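Long-range contacts in URE2 protein (PDB 1K0D), which represses nitrogen-utilisation genes in yeast by holding GATA activators in the cytoplasm, and has glutathione peroxidase activity in its GST-like region: residues S116-W121 with L212-L217; M167-R172 with Y203-V208. All blocks are in the same frame, centred on the assembly; numbering follows the deposited sequence.

Interaction 1 (S116-W121 with L212-L217)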
# COMPACT_ATOMS: atom_id res chain seq x y z
N SER B 116 2.77 5.70 -12.69
CA SER B 116 1.52 5.89 -11.96
C SER B 116 0.57 4.72 -12.19
O SER B 116 -0.25 4.40 -11.32
CB SER B 116 0.84 7.20 -12.38
OG SER B 116 0.20 7.08 -13.65
N GLN B 117 0.66 4.09 -13.36
CA GLN B 117 -0.20 2.94 -13.64
C GLN B 117 0.32 1.75 -12.86
O GLN B 117 -0.45 0.98 -12.29
CB GLN B 117 -0.21 2.63 -15.14
CG GLN B 117 -0.82 3.74 -16.01
CD GLN B 117 -2.15 4.25 -15.48
OE1 GLN B 117 -2.21 5.19 -14.68
NE2 GLN B 117 -3.23 3.63 -15.92
N ILE B 118 1.65 1.60 -12.83
CA ILE B 118 2.26 0.50 -12.09
C ILE B 118 1.93 0.67 -10.60
O ILE B 118 1.55 -0.29 -9.93
CB ILE B 118 3.79 0.49 -12.31
CG1 ILE B 118 4.08 0.11 -13.77
CG2 ILE B 118 4.47 -0.50 -11.37
CD1 ILE B 118 5.53 0.21 -14.17
N ASN B 119 2.03 1.90 -10.10
CA ASN B 119 1.70 2.18 -8.70
C ASN B 119 0.25 1.85 -8.37
O ASN B 119 -0.04 1.29 -7.32
CB ASN B 119 1.97 3.64 -8.36
CG ASN B 119 3.45 3.94 -8.24
OD1 ASN B 119 3.86 5.10 -8.24
ND2 ASN B 119 4.26 2.90 -8.12
N ALA B 120 -0.67 2.19 -9.27
CA ALA B 120 -2.08 1.91 -9.04
C ALA B 120 -2.30 0.42 -8.78
O ALA B 120 -2.98 0.04 -7.83
CB ALA B 120 -2.91 2.36 -10.24
N TRP B 121 -1.71 -0.43 -9.62
CA TRP B 121 -1.85 -1.87 -9.45
C TRP B 121 -1.13 -2.34 -8.20
O TRP B 121 -1.62 -3.23 -7.49
CB TRP B 121 -1.29 -2.61 -10.66
CG TRP B 121 -2.16 -2.48 -11.86
CD1 TRP B 121 -1.91 -1.72 -12.97
CD2 TRP B 121 -3.44 -3.08 -12.06
NE1 TRP B 121 -2.96 -1.81 -13.85
CE2 TRP B 121 -3.92 -2.64 -13.32
CE3 TRP B 121 -4.24 -3.94 -11.30
CZ2 TRP B 121 -5.16 -3.03 -13.84
CZ3 TRP B 121 -5.48 -4.34 -11.82
CH2 TRP B 121 -5.92 -3.88 -13.07
N LEU B 212 6.65 -6.86 -18.49
CA LEU B 212 6.60 -7.38 -17.13
C LEU B 212 7.06 -6.26 -16.18
O LEU B 212 8.08 -5.63 -16.43
CB LEU B 212 7.55 -8.57 -16.99
CG LEU B 212 7.52 -9.46 -15.73
CD1 LEU B 212 8.77 -10.34 -15.72
CD2 LEU B 212 7.49 -8.63 -14.46
N THR B 213 6.30 -6.01 -15.12
CA THR B 213 6.69 -4.99 -14.15
C THR B 213 6.39 -5.53 -12.76
O THR B 213 5.83 -6.63 -12.63
CB THR B 213 5.90 -3.67 -14.30
OG1 THR B 213 4.51 -3.92 -14.09
CG2 THR B 213 6.11 -3.04 -15.69
N ILE B 214 6.77 -4.79 -11.73
CA ILE B 214 6.50 -5.23 -10.37
C ILE B 214 4.99 -5.30 -10.14
O ILE B 214 4.54 -5.94 -9.19
CB ILE B 214 7.14 -4.28 -9.33
CG1 ILE B 214 6.74 -2.83 -9.62
CG2 ILE B 214 8.65 -4.46 -9.32
CD1 ILE B 214 7.31 -1.82 -8.62
N ALA B 215 4.21 -4.66 -11.00
CA ALA B 215 2.76 -4.68 -10.87
C ALA B 215 2.25 -6.10 -11.10
O ALA B 215 1.29 -6.54 -10.46
CB ALA B 215 2.12 -3.73 -11.87
N ASP B 216 2.88 -6.81 -12.03
CA ASP B 216 2.48 -8.18 -12.35
C ASP B 216 3.03 -9.14 -11.29
O ASP B 216 2.30 -9.98 -10.76
CB ASP B 216 3.03 -8.61 -13.71
CG ASP B 216 2.61 -7.69 -14.84
OD1 ASP B 216 1.42 -7.73 -15.23
OD2 ASP B 216 3.47 -6.93 -15.32
N LEU B 217 4.31 -9.00 -10.99
CA LEU B 217 4.98 -9.88 -10.03
C LEU B 217 4.39 -9.86 -8.61
O LEU B 217 4.40 -10.88 -7.92
CB LEU B 217 6.47 -9.54 -9.98
CG LEU B 217 7.27 -9.82 -11.26
CD1 LEU B 217 8.69 -9.27 -11.14
CD2 LEU B 217 7.33 -11.33 -11.51
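Apolar contacts alone join these two segments directly. Ile118, on helix 112-142, carries most of them with its two branches. Its CG1 branch lies anti to the carbonyl carbon and is extended (chi2 174°), so CD1 meets Thr213 tip to tip, with CD1 3.6 Å from Thr213 CG2. Its CG2 methyl lies anti to the backbone N. This methyl packs 3.7 Å from Ile214 CG1, and the two isoleucine side chains cross at about a right angle. Ala215 points its methyl at the same helix, one turn further along, where Ala215 CB is 3.8 Å from Trp121 CB. The small side chain lets the backbones come close: the CA atoms of Ile118 and Ala215 are 5.3 Å apart. The Trp121 ring extends beyond this contact and meets Trp85 of the second subunit edge-to-face.

The polar bonds lie within 212-217. Thr213 is the N-cap of helix 214-217, and its OG1 accepts from Ala215 N at 3.2 Å. In return, Asp216 OD2 accepts from Thr213 N at 3.0 Å, through its anti lone pair. The other oxygen, OD1, accepts a hydrogen bond from Trp243 NE1. The reciprocal bonds are a capping box, of the kind known as the N-capping box of the GST C-terminal helical domain, here packed against helix 112-142.

Interaction 2 (M167-R172 with Y203-V208)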
# COMPACT_ATOMS: atom_id res chain seq x y z
N MET B 167 -10.41 -9.03 -16.00
CA MET B 167 -10.94 -8.09 -16.98
C MET B 167 -9.82 -7.28 -17.64
O MET B 167 -9.75 -7.18 -18.86
CB MET B 167 -11.96 -7.16 -16.30
CG MET B 167 -12.51 -6.03 -17.17
SD MET B 167 -13.93 -5.16 -16.42
CE MET B 167 -13.11 -4.16 -15.12
N ALA B 168 -8.95 -6.69 -16.82
CA ALA B 168 -7.85 -5.89 -17.35
C ALA B 168 -6.98 -6.72 -18.29
O ALA B 168 -6.58 -6.25 -19.36
CB ALA B 168 -7.01 -5.34 -16.21
N LEU B 169 -6.67 -7.96 -17.90
CA LEU B 169 -5.85 -8.82 -18.75
C LEU B 169 -6.58 -9.15 -20.05
O LEU B 169 -5.98 -9.18 -21.12
CB LEU B 169 -5.48 -10.11 -18.00
CG LEU B 169 -4.53 -9.95 -16.81
CD1 LEU B 169 -4.42 -11.26 -16.06
CD2 LEU B 169 -3.16 -9.48 -17.30
N ALA B 170 -7.88 -9.41 -19.94
CA ALA B 170 -8.70 -9.72 -21.11
C ALA B 170 -8.68 -8.54 -22.08
O ALA B 170 -8.53 -8.73 -23.29
CB ALA B 170 -10.13 -10.02 -20.68
N GLU B 171 -8.83 -7.33 -21.56
CA GLU B 171 -8.83 -6.14 -22.41
C GLU B 171 -7.49 -5.93 -23.10
O GLU B 171 -7.45 -5.49 -24.25
CB GLU B 171 -9.18 -4.89 -21.60
CG GLU B 171 -10.59 -4.89 -21.05
CD GLU B 171 -10.89 -3.62 -20.27
OE1 GLU B 171 -10.88 -2.53 -20.88
OE2 GLU B 171 -11.14 -3.72 -19.05
N ARG B 172 -6.40 -6.25 -22.41
CA ARG B 172 -5.06 -6.10 -22.99
C ARG B 172 -4.92 -7.06 -24.17
O ARG B 172 -4.30 -6.73 -25.19
CB ARG B 172 -3.98 -6.43 -21.97
CG ARG B 172 -3.99 -5.59 -20.72
CD ARG B 172 -3.49 -4.18 -20.97
NE ARG B 172 -3.43 -3.44 -19.72
CZ ARG B 172 -4.49 -3.12 -18.99
NH1 ARG B 172 -5.71 -3.47 -19.39
NH2 ARG B 172 -4.34 -2.46 -17.84
N TYR B 203 -0.24 -15.40 -26.52
CA TYR B 203 0.83 -14.42 -26.38
C TYR B 203 0.75 -13.82 -24.97
O TYR B 203 -0.34 -13.54 -24.47
CB TYR B 203 0.65 -13.33 -27.43
CG TYR B 203 1.62 -12.17 -27.30
CD1 TYR B 203 2.97 -12.32 -27.65
CD2 TYR B 203 1.19 -10.94 -26.81
CE1 TYR B 203 3.86 -11.25 -27.52
CE2 TYR B 203 2.07 -9.87 -26.67
CZ TYR B 203 3.40 -10.03 -27.03
OH TYR B 203 4.26 -8.96 -26.90
N PRO B 204 1.90 -13.63 -24.31
CA PRO B 204 1.91 -13.07 -22.95
C PRO B 204 1.36 -11.65 -22.88
O PRO B 204 1.73 -10.78 -23.66
CB PRO B 204 3.38 -13.15 -22.55
CG PRO B 204 4.08 -13.00 -23.86
CD PRO B 204 3.27 -13.90 -24.77
N VAL B 205 0.47 -11.42 -21.92
CA VAL B 205 -0.15 -10.12 -21.72
C VAL B 205 0.17 -9.59 -20.32
O VAL B 205 0.14 -10.33 -19.35
CB VAL B 205 -1.68 -10.22 -21.94
CG1 VAL B 205 -2.37 -9.01 -21.39
CG2 VAL B 205 -1.96 -10.34 -23.43
N TRP B 206 0.48 -8.29 -20.23
CA TRP B 206 0.84 -7.67 -18.96
C TRP B 206 -0.04 -6.48 -18.61
O TRP B 206 -0.64 -5.86 -19.48
CB TRP B 206 2.30 -7.23 -18.99
CG TRP B 206 3.22 -8.32 -19.43
CD1 TRP B 206 3.87 -8.41 -20.63
CD2 TRP B 206 3.56 -9.51 -18.70
NE1 TRP B 206 4.59 -9.58 -20.69
CE2 TRP B 206 4.42 -10.27 -19.52
CE3 TRP B 206 3.22 -10.00 -17.43
CZ2 TRP B 206 4.94 -11.51 -19.12
CZ3 TRP B 206 3.74 -11.23 -17.03
CH2 TRP B 206 4.59 -11.96 -17.87
N LEU B 207 -0.09 -6.15 -17.32
CA LEU B 207 -0.90 -5.05 -16.82
C LEU B 207 -0.50 -3.66 -17.29
O LEU B 207 -1.36 -2.83 -17.57
CB LEU B 207 -0.91 -5.07 -15.28
CG LEU B 207 -1.61 -6.26 -14.62
CD1 LEU B 207 -1.35 -6.24 -13.12
CD2 LEU B 207 -3.10 -6.19 -14.90
N VAL B 208 0.80 -3.39 -17.38
CA VAL B 208 1.24 -2.07 -17.81
C VAL B 208 2.28 -2.07 -18.93
O VAL B 208 3.23 -2.86 -18.93
CB VAL B 208 1.83 -1.27 -16.61
CG1 VAL B 208 2.24 0.13 -17.06
CG2 VAL B 208 0.79 -1.17 -15.49
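Arg172 makes the polar bonds between segments 167-172 and 203-208. Its side chain bends at chi2 (-73°), and the guanidinium turns side-on to the backbone carbonyl of Leu207. Two donors grip that one oxygen. Arg172 NE lies 3.0 Å from Leu207 O, and Arg172 NH2 is also 3.0 Å from Leu207 O. Both bonds are moderately bent, with N-H...O angles of 143°. The oxygen sits near the guanidinium plane, at its edge. The two nitrogens reach it differently: NH2 comes in the carbonyl plane on a lone pair, whereas NE stands above that plane. The fork should restrict rotation of the guanidinium. It also gives the Leu207 carbonyl, in a segment without regular secondary structure, two partners.

The N-H of Leu207 is satisfied too, by Asp216 OD1. At the start of the segment, Tyr203 O accepts from Arg173 NH1. Along Arg172, the aliphatic part runs past another carbonyl, with CG 3.6 Å from Trp206 O.

Beside the polar grip lies an apolar patch. The Leu207 side chain starts away from the helix, but its CD2 turns back to it, 4.1 Å from Leu169 CD2 and 4.2 Å from Ala168 CB. It crosses Leu169 obliquely. Val205 turns its CG1 toward the helix, 4.2 Å from Leu169 CD2. Trp121 and Trp243 also touch Leu207.

The arrangement is an irregular connecting segment laid against a long helix in the all-helical C-terminal domain of the GST fold, away from the glutathione site.

Overall arrangement
Both contacts belong to the helical C-terminal domain, with centres 12 Å apart on the same side of the chain's centre. The order along the chain is 116-121, 167-172, 203-208, 212-217, so interaction 2 falls between the two halves of interaction 1. Helices 112-142 and 148-176 are consecutive, and the chain after them returns to pack first on the second helix, then on the first. The contacts touch directly: Trp121 CH2 is 3.6 Å from Ala168 CB, and Trp121 CD1 is 3.7 Å from Val208 CG2. Together they tie the returning chain to two long helices, beside a subunit interface of the homodimer.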